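Rx protein (Solanum tuberosum, PDB 4M70) probably confers disease resistance in potato as an NB-LRR immune receptor, detecting a pathogen avirulence protein and triggering the hypersensitive response. Local coordinates at residues Y7-S12 against E64-T69. Residues are numbered along the deposited sequence; the frame is centred on the assembly and turned at random.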
loop_
_atom_site.group_PDB
_atom_site.type_symbol
_atom_site.label_atom_id
_atom_site.label_comp_id
_atom_site.label_asym_id
_atom_site.label_seq_id
_atom_site.Cartn_x
_atom_site.Cartn_y
_atom_site.Cartn_z
ATOM N N TYR A 7 11.836 2.382 -8.299
ATOM C CA TYR A 7 12.297 1.019 -8.050
ATOM C C TYR A 7 12.780 0.887 -6.607
ATOM O O TYR A 7 12.399 -0.052 -5.897
ATOM C CB TYR A 7 13.411 0.637 -9.032
ATOM C CG TYR A 7 13.848 -0.816 -8.953
ATOM C CD1 TYR A 7 14.797 -1.238 -8.025
ATOM C CD2 TYR A 7 13.314 -1.762 -9.815
ATOM C CE1 TYR A 7 15.191 -2.569 -7.955
ATOM C CE2 TYR A 7 13.700 -3.092 -9.753
ATOM C CZ TYR A 7 14.637 -3.487 -8.824
ATOM O OH TYR A 7 15.023 -4.807 -8.765
ATOM N N ALA A 8 13.600 1.840 -6.173
ATOM C CA ALA A 8 14.151 1.802 -4.821
ATOM C C ALA A 8 13.062 1.914 -3.758
ATOM O O ALA A 8 13.062 1.177 -2.768
ATOM C CB ALA A 8 15.190 2.901 -4.639
ATOM N N ALA A 9 12.127 2.833 -3.971
ATOM C CA ALA A 9 11.043 3.044 -3.021
ATOM C C ALA A 9 10.120 1.828 -2.898
ATOM O O ALA A 9 9.767 1.417 -1.786
ATOM C CB ALA A 9 10.250 4.280 -3.402
ATOM N N VAL A 10 9.730 1.263 -4.038
ATOM C CA VAL A 10 8.881 0.072 -4.054
ATOM C C VAL A 10 9.598 -1.113 -3.411
ATOM O O VAL A 10 8.993 -1.886 -2.666
ATOM C CB VAL A 10 8.411 -0.285 -5.493
ATOM C CG1 VAL A 10 7.731 -1.652 -5.527
ATOM C CG2 VAL A 10 7.470 0.785 -6.024
ATOM N N THR A 11 10.899 -1.229 -3.667
ATOM C CA THR A 11 11.709 -2.279 -3.045
ATOM C C THR A 11 11.702 -2.145 -1.523
ATOM O O THR A 11 11.535 -3.132 -0.780
ATOM C CB THR A 11 13.170 -2.226 -3.540
ATOM O OG1 THR A 11 13.206 -2.410 -4.963
ATOM C CG2 THR A 11 14.012 -3.304 -2.863
ATOM N N SER A 12 11.861 -0.909 -1.068
ATOM C CA SER A 12 11.856 -0.631 0.356
ATOM C C SER A 12 10.490 -0.962 0.968
ATOM O O SER A 12 10.413 -1.510 2.070
ATOM C CB SER A 12 12.243 0.827 0.604
ATOM O OG SER A 12 12.354 1.092 1.989
ATOM N N GLU A 64 6.970 9.209 -3.065
ATOM C CA GLU A 64 6.379 9.741 -1.841
ATOM C C GLU A 64 5.282 8.812 -1.318
ATOM O O GLU A 64 5.218 8.556 -0.109
ATOM C CB GLU A 64 5.908 11.190 -2.002
ATOM C CG GLU A 64 5.549 11.801 -0.647
ATOM C CD GLU A 64 5.415 13.316 -0.660
ATOM O OE1 GLU A 64 5.544 13.932 -1.741
ATOM O OE2 GLU A 64 5.219 13.892 0.434
ATOM N N VAL A 65 4.413 8.329 -2.208
ATOM C CA VAL A 65 3.363 7.398 -1.782
ATOM C C VAL A 65 3.944 6.163 -1.079
ATOM O O VAL A 65 3.476 5.764 -0.004
ATOM C CB VAL A 65 2.463 6.952 -2.964
ATOM C CG1 VAL A 65 1.641 5.727 -2.594
ATOM C CG2 VAL A 65 1.560 8.093 -3.411
ATOM N N ALA A 66 4.978 5.580 -1.674
ATOM C CA ALA A 66 5.601 4.382 -1.125
ATOM C C ALA A 66 6.233 4.635 0.247
ATOM O O ALA A 66 6.053 3.854 1.187
ATOM C CB ALA A 66 6.632 3.834 -2.095
ATOM N N TYR A 67 6.986 5.723 0.354
ATOM C CA TYR A 67 7.649 6.039 1.611
ATOM C C TYR A 67 6.630 6.336 2.730
ATOM O O TYR A 67 6.773 5.856 3.869
ATOM C CB TYR A 67 8.657 7.167 1.392
ATOM C CG TYR A 67 9.885 6.689 0.636
ATOM C CD1 TYR A 67 10.306 5.367 0.727
ATOM C CD2 TYR A 67 10.591 7.540 -0.205
ATOM C CE1 TYR A 67 11.415 4.915 0.035
ATOM C CE2 TYR A 67 11.700 7.092 -0.908
ATOM C CZ TYR A 67 12.103 5.778 -0.787
ATOM O OH TYR A 67 13.204 5.327 -1.480
ATOM N N THR A 68 5.586 7.091 2.389
ATOM C CA THR A 68 4.501 7.393 3.330
ATOM C C THR A 68 3.845 6.105 3.838
ATOM O O THR A 68 3.632 5.907 5.056
ATOM C CB THR A 68 3.429 8.288 2.669
ATOM O OG1 THR A 68 4.041 9.487 2.173
ATOM C CG2 THR A 68 2.331 8.649 3.660
ATOM N N THR A 69 3.536 5.225 2.892
ATOM C CA THR A 69 2.933 3.940 3.215
ATOM C C THR A 69 3.848 3.159 4.149
ATOM O O THR A 69 3.388 2.493 5.082
ATOM C CB THR A 69 2.673 3.116 1.949
ATOM O OG1 THR A 69 1.873 3.879 1.033
ATOM C CG2 THR A 69 1.980 1.808 2.299
#
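Around Ala9 and Ala66 the helical segments 7-12 and 64-69 run nearly parallel, their axes approaching to 8.7 Å with 21° between N-to-C directions. The two methyls face one another, Ala9 CB lying 3.9 Å from Ala66 CB, and with so little side chain between them the backbones come close. Beside this pair Tyr67 lays its phenol against the side of helix 4-24 at Ala9. Its CG stands beside the backbone N (chi1 -73°) and anti to the carbonyl carbon, and the ring ends nearer to helix 4-24 than the direction of its CB alone suggests. Ala9 CB sits over one face of the ring, a CH-pi contact 3.9 Å from the Tyr67 centroid and 28° off the ring normal. The methyl is shifted toward the hydroxyl end, with Ala9 CB only 3.5 Å from Tyr67 CZ. Tyr67 OH reaches on to the backbone, 3.5 Å from Ala9 CA. One turn further along, Ser12 CB meets the ring's edge near its plane, 4.2 Å from Tyr67 CE1. Val10, its CB directed away from helix 56-81, packs on Leu35 and Arg39 of helix 29-42; Thr69 touches Leu100 and Ala103 of helix 86-119. This is close alanine-to-alanine helix packing, joining helices 4-24 and 56-81 within the four-helix bundle of the Rx coiled-coil domain, the N-terminal part of this NB-LRR protein.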